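Local structure of putative nucleolar GTP-binding protein 1 (Plasmodium falciparum, 2QU8) at residues 27-32 with 77-82; 53-58 with 68-73; 109-114 with 200-205. The protein binds guanine nucleotides such as GDP and is probably a nucleolar GTPase of the NOG1 family. One frame throughout, in Å; residues are numbered along the deposited sequence.

Contact 1 of 3, residues 27-32 with 77-82; sequences PHKKTI and KYQIID
Lys30 lies across the ring of Tyr78 where two neighbouring parallel strands of a P-loop GTPase-like alpha/beta sheet, 30-35 and 76-82, run together. Its CE stands over one face of the ring, 4.0 Å from the centroid and 24° off the normal, a CH-pi contact offset toward the rim. A bend at chi3 (-74°) helps place CE there, while NZ beyond it stands farther off above the same face, 5.3 Å from the ring centroid, too far for more than a weak cation-pi attraction. A water joins NZ and the backbone N of Lys30 to the carbonyl O of Lys77, while the Tyr78 hydroxyl is hydrogen-bonded to Lys204 of helix 192-222.

The register is set by Gln79 N to Lys30 O, Ile32 N to Gln79 O and Ile81 N to Ile32 O, each 2.9 Å. On the same face of the sheet as Tyr78, Ile32 and Ile80 lie side by side, CB of Ile32 3.9 Å from CG1 of Ile80.

On the face of Thr31 and Gln79, the extended chain of Lys29, from the loop before the strand, passes obliquely over the Gln79 amide, its CD 3.5 Å from Gln79 OE1. The Gln79 side chain, with CG between backbone N and carbonyl carbon (chi1 58°), leans toward Thr31. There Gln79 NE2 donates in its amide plane to Thr31 OG1 (2.8 Å), and that hydroxyl in turn donates to Lys29 O from above the carbonyl plane.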
loop_
_atom_site.group_PDB
_atom_site.type_symbol
_atom_site.label_atom_id
_atom_site.label_comp_id
_atom_site.label_asym_id
_atom_site.label_seq_id
_atom_site.Cartn_x
_atom_site.Cartn_y
_atom_site.Cartn_z
ATOM N N PRO A 27 -11.706 -10.274 5.005
ATOM C CA PRO A 27 -11.904 -8.946 4.398
ATOM C C PRO A 27 -12.217 -7.832 5.406
ATOM O O PRO A 27 -12.158 -6.650 5.054
ATOM C CB PRO A 27 -13.096 -9.169 3.467
ATOM C CG PRO A 27 -13.878 -10.246 4.134
ATOM C CD PRO A 27 -12.859 -11.162 4.760
ATOM N N HIS A 28 -12.523 -8.209 6.646
ATOM C CA HIS A 28 -12.929 -7.253 7.677
ATOM C C HIS A 28 -11.776 -6.786 8.575
ATOM O O HIS A 28 -11.862 -5.722 9.196
ATOM C CB HIS A 28 -14.053 -7.848 8.534
ATOM C CG HIS A 28 -15.175 -8.449 7.741
ATOM N ND1 HIS A 28 -16.211 -7.700 7.227
ATOM C CD2 HIS A 28 -15.433 -9.735 7.390
ATOM C CE1 HIS A 28 -17.053 -8.494 6.585
ATOM N NE2 HIS A 28 -16.605 -9.734 6.673
ATOM N N LYS A 29 -10.700 -7.568 8.638
ATOM C CA LYS A 29 -9.540 -7.212 9.459
ATOM C C LYS A 29 -8.817 -6.007 8.859
ATOM O O LYS A 29 -8.641 -5.923 7.649
ATOM C CB LYS A 29 -8.575 -8.402 9.598
ATOM C CG LYS A 29 -7.593 -8.301 10.785
ATOM C CD LYS A 29 -6.548 -9.423 10.781
ATOM C CE LYS A 29 -5.909 -9.626 12.155
ATOM N NZ LYS A 29 -4.667 -10.486 12.117
ATOM N N LYS A 30 -8.407 -5.076 9.717
ATOM C CA LYS A 30 -7.575 -3.947 9.300
ATOM C C LYS A 30 -6.338 -4.456 8.550
ATOM O O LYS A 30 -5.615 -5.326 9.042
ATOM C CB LYS A 30 -7.171 -3.104 10.506
ATOM C CG LYS A 30 -8.349 -2.463 11.230
ATOM C CD LYS A 30 -7.888 -1.592 12.393
ATOM C CE LYS A 30 -7.426 -2.417 13.574
ATOM N NZ LYS A 30 -8.518 -3.293 14.106
ATOM N N THR A 31 -6.114 -3.917 7.356
ATOM C CA THR A 31 -5.102 -4.453 6.457
ATOM C C THR A 31 -4.222 -3.377 5.836
ATOM O O THR A 31 -4.712 -2.341 5.381
ATOM C CB THR A 31 -5.773 -5.258 5.299
ATOM O OG1 THR A 31 -6.601 -6.294 5.838
ATOM C CG2 THR A 31 -4.729 -5.878 4.354
ATOM N N ILE A 32 -2.921 -3.637 5.796
ATOM C CA ILE A 32 -2.045 -2.905 4.887
ATOM C C ILE A 32 -1.877 -3.732 3.598
ATOM O O ILE A 32 -1.454 -4.887 3.632
ATOM C CB ILE A 32 -0.677 -2.564 5.531
ATOM C CG1 ILE A 32 -0.874 -1.687 6.781
ATOM C CG2 ILE A 32 0.217 -1.835 4.547
ATOM C CD1 ILE A 32 0.371 -1.613 7.646
ATOM N N LYS A 77 -5.472 -5.657 16.042
ATOM C CA LYS A 77 -4.869 -6.687 15.200
ATOM C C LYS A 77 -4.880 -6.293 13.721
ATOM O O LYS A 77 -5.900 -5.850 13.182
ATOM C CB LYS A 77 -5.555 -8.035 15.429
ATOM C CG LYS A 77 -5.237 -8.667 16.789
ATOM C CD LYS A 77 -5.787 -10.085 16.893
ATOM C CE LYS A 77 -4.950 -11.085 16.099
ATOM N NZ LYS A 77 -5.723 -12.341 15.799
ATOM N N TYR A 78 -3.730 -6.454 13.074
ATOM C CA TYR A 78 -3.576 -6.085 11.672
ATOM C C TYR A 78 -3.086 -7.248 10.825
ATOM O O TYR A 78 -2.404 -8.150 11.311
ATOM C CB TYR A 78 -2.590 -4.927 11.536
ATOM C CG TYR A 78 -3.093 -3.602 12.074
ATOM C CD1 TYR A 78 -3.737 -2.694 11.239
ATOM C CD2 TYR A 78 -2.911 -3.254 13.415
ATOM C CE1 TYR A 78 -4.207 -1.479 11.724
ATOM C CE2 TYR A 78 -3.372 -2.029 13.913
ATOM C CZ TYR A 78 -4.018 -1.152 13.063
ATOM O OH TYR A 78 -4.483 0.056 13.544
ATOM N N GLN A 79 -3.445 -7.216 9.549
ATOM C CA GLN A 79 -2.769 -8.044 8.565
ATOM C C GLN A 79 -2.067 -7.173 7.528
ATOM O O GLN A 79 -2.429 -6.019 7.316
ATOM C CB GLN A 79 -3.723 -9.047 7.923
ATOM C CG GLN A 79 -4.931 -8.439 7.235
ATOM C CD GLN A 79 -6.029 -9.459 6.969
ATOM O OE1 GLN A 79 -5.989 -10.580 7.478
ATOM N NE2 GLN A 79 -7.019 -9.070 6.171
ATOM N N ILE A 80 -1.034 -7.719 6.908
ATOM C CA ILE A 80 -0.353 -7.023 5.841
ATOM C C ILE A 80 -0.155 -8.005 4.684
ATOM O O ILE A 80 0.402 -9.087 4.866
ATOM C CB ILE A 80 0.957 -6.324 6.335
ATOM C CG1 ILE A 80 1.674 -5.621 5.177
ATOM C CG2 ILE A 80 1.864 -7.304 7.154
ATOM C CD1 ILE A 80 2.721 -4.600 5.613
ATOM N N ILE A 81 -0.661 -7.634 3.514
ATOM C CA ILE A 81 -0.737 -8.545 2.375
ATOM C C ILE A 81 0.210 -8.139 1.250
ATOM O O ILE A 81 0.295 -6.964 0.875
ATOM C CB ILE A 81 -2.194 -8.680 1.856
ATOM C CG1 ILE A 81 -3.110 -9.158 2.993
ATOM C CG2 ILE A 81 -2.276 -9.669 0.689
ATOM C CD1 ILE A 81 -4.582 -9.077 2.678
ATOM N N ASP A 82 0.916 -9.133 0.720
ATOM C CA ASP A 82 1.837 -8.954 -0.389
ATOM C C ASP A 82 1.391 -9.936 -1.474
ATOM O O ASP A 82 1.241 -11.130 -1.213
ATOM C CB ASP A 82 3.288 -9.239 0.073
ATOM C CG ASP A 82 4.335 -8.964 -1.016
ATOM O OD1 ASP A 82 4.146 -8.040 -1.829
ATOM O OD2 ASP A 82 5.373 -9.663 -1.047
HETATM O O HOH W 1 -8.550 -5.696 12.696
#

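Contact 2 of 3, residues 53-58 with 68-73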
loop_
_atom_site.group_PDB
_atom_site.type_symbol
_atom_site.label_atom_id
_atom_site.label_comp_id
_atom_site.label_asym_id
_atom_site.label_seq_id
_atom_site.Cartn_x
_atom_site.Cartn_y
_atom_site.Cartn_z
ATOM N N ASN A 53 5.478 -13.556 10.948
ATOM C CA ASN A 53 4.226 -14.274 11.211
ATOM C C ASN A 53 3.357 -14.197 9.966
ATOM O O ASN A 53 2.456 -13.370 9.867
ATOM C CB ASN A 53 3.492 -13.734 12.445
ATOM C CG ASN A 53 2.236 -14.539 12.788
ATOM O OD1 ASN A 53 1.465 -14.150 13.667
ATOM N ND2 ASN A 53 2.027 -15.662 12.097
ATOM N N VAL A 54 3.661 -15.076 9.019
ATOM C CA VAL A 54 3.210 -14.948 7.649
ATOM C C VAL A 54 2.622 -16.272 7.175
ATOM O O VAL A 54 3.271 -17.328 7.250
ATOM C CB VAL A 54 4.379 -14.498 6.718
ATOM C CG1 VAL A 54 4.029 -14.659 5.241
ATOM C CG2 VAL A 54 4.791 -13.050 7.021
ATOM N N ASP A 55 1.378 -16.211 6.716
ATOM C CA ASP A 55 0.757 -17.359 6.088
ATOM C C ASP A 55 0.962 -17.273 4.587
ATOM O O ASP A 55 0.684 -16.246 3.966
ATOM C CB ASP A 55 -0.723 -17.457 6.464
ATOM C CG ASP A 55 -0.924 -17.897 7.900
ATOM O OD1 ASP A 55 -1.703 -17.243 8.624
ATOM O OD2 ASP A 55 -0.289 -18.894 8.320
ATOM N N VAL A 56 1.490 -18.349 4.019
ATOM C CA VAL A 56 1.690 -18.440 2.581
ATOM C C VAL A 56 0.476 -19.141 2.000
ATOM O O VAL A 56 0.209 -20.304 2.306
ATOM C CB VAL A 56 3.003 -19.183 2.215
ATOM C CG1 VAL A 56 3.236 -19.164 0.701
ATOM C CG2 VAL A 56 4.188 -18.561 2.937
ATOM N N GLN A 57 -0.270 -18.416 1.177
ATOM C CA GLN A 57 -1.482 -18.951 0.577
ATOM C C GLN A 57 -1.327 -18.953 -0.934
ATOM O O GLN A 57 -0.647 -18.089 -1.492
ATOM C CB GLN A 57 -2.704 -18.147 1.027
ATOM C CG GLN A 57 -3.063 -18.361 2.504
ATOM C CD GLN A 57 -4.004 -17.304 3.055
ATOM O OE1 GLN A 57 -4.693 -16.618 2.301
ATOM N NE2 GLN A 57 -4.040 -17.171 4.382
ATOM N N SER A 58 -1.924 -19.945 -1.589
ATOM C CA SER A 58 -1.810 -20.072 -3.039
ATOM C C SER A 58 -3.138 -19.821 -3.743
ATOM O O SER A 58 -4.214 -20.044 -3.178
ATOM C CB SER A 58 -1.230 -21.436 -3.436
ATOM O OG SER A 58 -1.961 -22.501 -2.859
ATOM N N VAL A 68 0.234 -13.294 3.691
ATOM C CA VAL A 68 -0.481 -12.541 4.721
ATOM C C VAL A 68 0.317 -12.537 6.020
ATOM O O VAL A 68 0.381 -13.546 6.723
ATOM C CB VAL A 68 -1.905 -13.083 5.008
ATOM C CG1 VAL A 68 -2.656 -12.111 5.923
ATOM C CG2 VAL A 68 -2.690 -13.298 3.729
ATOM N N GLY A 69 0.930 -11.399 6.317
ATOM C CA GLY A 69 1.602 -11.189 7.596
ATOM C C GLY A 69 0.606 -10.686 8.625
ATOM O O GLY A 69 -0.416 -10.105 8.262
ATOM N N HIS A 70 0.902 -10.918 9.901
ATOM C CA HIS A 70 0.049 -10.486 11.006
ATOM C C HIS A 70 0.850 -9.721 12.049
ATOM O O HIS A 70 1.994 -10.079 12.357
ATOM C CB HIS A 70 -0.622 -11.699 11.665
ATOM C CG HIS A 70 -1.412 -12.540 10.712
ATOM N ND1 HIS A 70 -2.736 -12.287 10.416
ATOM C CD2 HIS A 70 -1.060 -13.615 9.967
ATOM C CE1 HIS A 70 -3.167 -13.176 9.540
ATOM N NE2 HIS A 70 -2.170 -13.993 9.250
ATOM N N PHE A 71 0.249 -8.666 12.592
ATOM C CA PHE A 71 0.851 -7.925 13.698
ATOM C C PHE A 71 -0.194 -7.171 14.514
ATOM O O PHE A 71 -1.294 -6.895 14.034
ATOM C CB PHE A 71 1.954 -6.969 13.206
ATOM C CG PHE A 71 1.456 -5.851 12.322
ATOM C CD1 PHE A 71 1.130 -4.609 12.860
ATOM C CD2 PHE A 71 1.328 -6.036 10.948
ATOM C CE1 PHE A 71 0.668 -3.576 12.046
ATOM C CE2 PHE A 71 0.869 -5.008 10.125
ATOM C CZ PHE A 71 0.544 -3.773 10.675
ATOM N N ASP A 72 0.164 -6.861 15.754
ATOM C CA ASP A 72 -0.643 -6.006 16.600
ATOM C C ASP A 72 0.004 -4.644 16.707
ATOM O O ASP A 72 1.231 -4.521 16.777
ATOM C CB ASP A 72 -0.807 -6.599 17.999
ATOM C CG ASP A 72 -1.345 -8.014 17.976
ATOM O OD1 ASP A 72 -2.106 -8.352 17.046
ATOM O OD2 ASP A 72 -1.003 -8.792 18.890
ATOM N N HIS A 73 -0.835 -3.620 16.699
ATOM C CA HIS A 73 -0.391 -2.280 17.011
ATOM C C HIS A 73 -1.441 -1.570 17.846
ATOM O O HIS A 73 -2.593 -1.420 17.424
ATOM C CB HIS A 73 -0.083 -1.486 15.745
ATOM C CG HIS A 73 0.581 -0.173 16.018
ATOM N ND1 HIS A 73 1.811 -0.079 16.635
ATOM C CD2 HIS A 73 0.184 1.096 15.767
ATOM C CE1 HIS A 73 2.145 1.194 16.748
ATOM N NE2 HIS A 73 1.174 1.927 16.232
HETATM O O HOH W 2 -3.615 -15.734 7.621
#
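With CG beside the backbone N in both residues, at chi1 -72° in Asp55 and -56° in His70, the carboxylate and the imidazole are brought together on one face of the antiparallel hairpin formed by strands 54-57 and 66-73. The two side chains cross at about a right angle, and their planes are 69° apart. Asp55 OD1 approaches the edge of the ring, but the direct bond from His70 NE2 is weak and bent, 3.3 Å long. A water lying in the ring plane closes the arrangement, donating to Asp55 OD1 at 2.6 Å and also hydrogen-bonded to His70 NE2.

The backbone evidence for the pairing is firmer. Asp55 and Val68 form a hydrogen-bonded pair, with Asp55 N to Val68 O at 2.8 Å and Val68 N to Asp55 O at 3.0 Å. The adjoining non-hydrogen-bonded pair, Val54 with Gly69, brings the CA atoms to 4.1 Å, and CG2 of Val54 rests 3.7 Å from the glycine CA. One step further, His70 N donates to Asn53 O at 2.9 Å in a bent bond. The Asn53 side chain also crosses His70 obliquely, its OD1 3.8 Å from CB of the histidine.

The other ring nitrogen of His70, ND1, has a weak hydrogen bond with Lys29 NZ. The imidazole therefore lies between a carboxylate with its water and an amine. If Lys29 is charged it can only donate to ND1, which is consistent with a neutral ring carrying its proton on NE2, facing Asp55; as both bonds are weak, this is only probable.

Contact 3 of 3, residues 109-114 with 200-205; sequences NGVILF and CELLKN
Val111 and Leu203 make the main apolar contact between strand 110-117 and helix 192-222, with CB of Val111 4.0 Å from CG of Leu203. In Val111, chi1 of 57° sets CG1 between the backbone N and the carbonyl carbon, and that methyl also meets Leu203 CG, at 4.1 Å. The other branch, CG2, is directed to Leu202, whose CB is 4.3 Å away.

Leu203, with chi1 at -140°, away from a staggered value, directs its two methyls back along the strand: CD2 comes within 3.8 Å of Asn109 OD1 and 4.1 Å of Gly110 C, while CD1 approaches Asn109 O. The Asn109 amide has its polar partners elsewhere, OD1 accepting from Gln207 of the same helix and ND2 donating to His28 O.

No hydrogen bond joins the two segments. Their axes approach to 8.0 Å and their directions differ by 139°, so the helix packs over the sheet on a slant. Strand 110-117 lies in the sheet between strands 30-35 and 145-150, and Leu202 of the covering helix extends the contact to Val146 on the latter.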
loop_
_atom_site.group_PDB
_atom_site.type_symbol
_atom_site.label_atom_id
_atom_site.label_comp_id
_atom_site.label_asym_id
_atom_site.label_seq_id
_atom_site.Cartn_x
_atom_site.Cartn_y
_atom_site.Cartn_z
ATOM N N ASN A 109 -10.859 -4.179 3.959
ATOM C CA ASN A 109 -10.736 -3.093 4.937
ATOM C C ASN A 109 -9.268 -2.666 5.060
ATOM O O ASN A 109 -8.600 -2.975 6.048
ATOM C CB ASN A 109 -11.312 -3.558 6.288
ATOM C CG ASN A 109 -11.187 -2.513 7.401
ATOM O OD1 ASN A 109 -10.944 -1.337 7.153
ATOM N ND2 ASN A 109 -11.362 -2.956 8.640
ATOM N N GLY A 110 -8.764 -1.958 4.051
ATOM C CA GLY A 110 -7.329 -1.673 3.979
ATOM C C GLY A 110 -6.854 -0.291 3.561
ATOM O O GLY A 110 -7.608 0.511 2.994
ATOM N N VAL A 111 -5.585 -0.028 3.868
ATOM C CA VAL A 111 -4.858 1.137 3.388
ATOM C C VAL A 111 -3.753 0.603 2.466
ATOM O O VAL A 111 -3.195 -0.459 2.731
ATOM C CB VAL A 111 -4.256 1.949 4.575
ATOM C CG1 VAL A 111 -3.336 1.083 5.435
ATOM C CG2 VAL A 111 -3.512 3.175 4.091
ATOM N N ILE A 112 -3.454 1.314 1.385
ATOM C CA ILE A 112 -2.406 0.870 0.454
ATOM C C ILE A 112 -1.063 1.397 0.907
ATOM O O ILE A 112 -0.939 2.573 1.255
ATOM C CB ILE A 112 -2.641 1.376 -1.000
ATOM C CG1 ILE A 112 -4.108 1.228 -1.416
ATOM C CG2 ILE A 112 -1.679 0.683 -2.011
ATOM C CD1 ILE A 112 -4.652 -0.201 -1.395
ATOM N N LEU A 113 -0.060 0.527 0.936
ATOM C CA LEU A 113 1.313 0.991 1.033
ATOM C C LEU A 113 1.987 0.697 -0.304
ATOM O O LEU A 113 2.319 -0.454 -0.594
ATOM C CB LEU A 113 2.062 0.332 2.199
ATOM C CG LEU A 113 3.553 0.666 2.390
ATOM C CD1 LEU A 113 3.842 2.172 2.413
ATOM C CD2 LEU A 113 4.074 0.016 3.658
ATOM N N PHE A 114 2.150 1.742 -1.113
ATOM C CA PHE A 114 2.845 1.660 -2.394
ATOM C C PHE A 114 4.289 2.081 -2.193
ATOM O O PHE A 114 4.582 3.240 -1.866
ATOM C CB PHE A 114 2.174 2.514 -3.493
ATOM C CG PHE A 114 2.758 2.291 -4.871
ATOM C CD1 PHE A 114 2.203 1.346 -5.734
ATOM C CD2 PHE A 114 3.882 2.997 -5.292
ATOM C CE1 PHE A 114 2.752 1.124 -7.003
ATOM C CE2 PHE A 114 4.440 2.780 -6.555
ATOM C CZ PHE A 114 3.871 1.846 -7.409
ATOM N N CYS A 200 -1.371 2.693 9.562
ATOM C CA CYS A 200 -2.451 2.353 10.485
ATOM C C CYS A 200 -3.360 3.543 10.797
ATOM O O CYS A 200 -4.576 3.440 10.655
ATOM C CB CYS A 200 -1.883 1.749 11.770
ATOM S SG CYS A 200 -1.070 0.153 11.499
ATOM N N GLU A 201 -2.765 4.667 11.191
ATOM C CA GLU A 201 -3.529 5.877 11.501
ATOM C C GLU A 201 -4.260 6.489 10.299
ATOM O O GLU A 201 -5.343 7.049 10.468
ATOM C CB GLU A 201 -2.659 6.915 12.226
ATOM C CG GLU A 201 -3.014 7.109 13.725
ATOM C CD GLU A 201 -2.603 5.939 14.624
ATOM O OE1 GLU A 201 -1.511 6.010 15.236
ATOM O OE2 GLU A 201 -3.366 4.950 14.728
ATOM N N LEU A 202 -3.688 6.371 9.095
ATOM C CA LEU A 202 -4.396 6.769 7.875
ATOM C C LEU A 202 -5.656 5.931 7.684
ATOM O O LEU A 202 -6.684 6.438 7.227
ATOM C CB LEU A 202 -3.512 6.648 6.628
ATOM C CG LEU A 202 -3.034 7.896 5.875
ATOM C CD1 LEU A 202 -2.641 7.494 4.455
ATOM C CD2 LEU A 202 -4.074 9.021 5.822
ATOM N N LEU A 203 -5.558 4.649 8.035
ATOM C CA LEU A 203 -6.693 3.735 7.989
ATOM C C LEU A 203 -7.773 4.179 8.974
ATOM O O LEU A 203 -8.944 4.297 8.604
ATOM C CB LEU A 203 -6.250 2.302 8.324
ATOM C CG LEU A 203 -6.824 1.105 7.550
ATOM C CD1 LEU A 203 -6.733 -0.158 8.393
ATOM C CD2 LEU A 203 -8.244 1.322 7.051
ATOM N N LYS A 204 -7.368 4.429 10.220
ATOM C CA LYS A 204 -8.290 4.895 11.261
ATOM C C LYS A 204 -9.072 6.103 10.759
ATOM O O LYS A 204 -10.301 6.081 10.723
ATOM C CB LYS A 204 -7.543 5.253 12.552
ATOM C CG LYS A 204 -6.575 4.188 13.098
ATOM C CD LYS A 204 -7.279 2.969 13.711
ATOM C CE LYS A 204 -7.531 1.871 12.672
ATOM N NZ LYS A 204 -6.272 1.443 11.969
ATOM N N ASN A 205 -8.345 7.139 10.342
ATOM C CA ASN A 205 -8.957 8.374 9.850
ATOM C C ASN A 205 -9.949 8.161 8.712
ATOM O O ASN A 205 -10.988 8.823 8.659
ATOM C CB ASN A 205 -7.885 9.390 9.453
ATOM C CG ASN A 205 -7.024 9.825 10.632
ATOM O OD1 ASN A 205 -5.848 10.143 10.465
ATOM N ND2 ASN A 205 -7.607 9.836 11.833
#

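All three contacts involve the same mixed sheet. Contact 2 pairs its outermost strand 54-57 with 66-73, contact 1 pairs 76-82 with 30-35, and contact 3 lays helix 192-222 over the next strand, 110-117. Along the chain, contact 2 falls between the two segments of contact 1, and contact 3 follows both. Centres of contacts 1 and 2 are 8 Å apart, linked by backbone bonds between strands 66-73 and 76-82; those of contacts 1 and 3 are 9 Å apart, and those of contacts 2 and 3 about 17 Å. Together they run from the hairpin edge through the sheet centre to the C-terminal helix of a single domain that binds GDP.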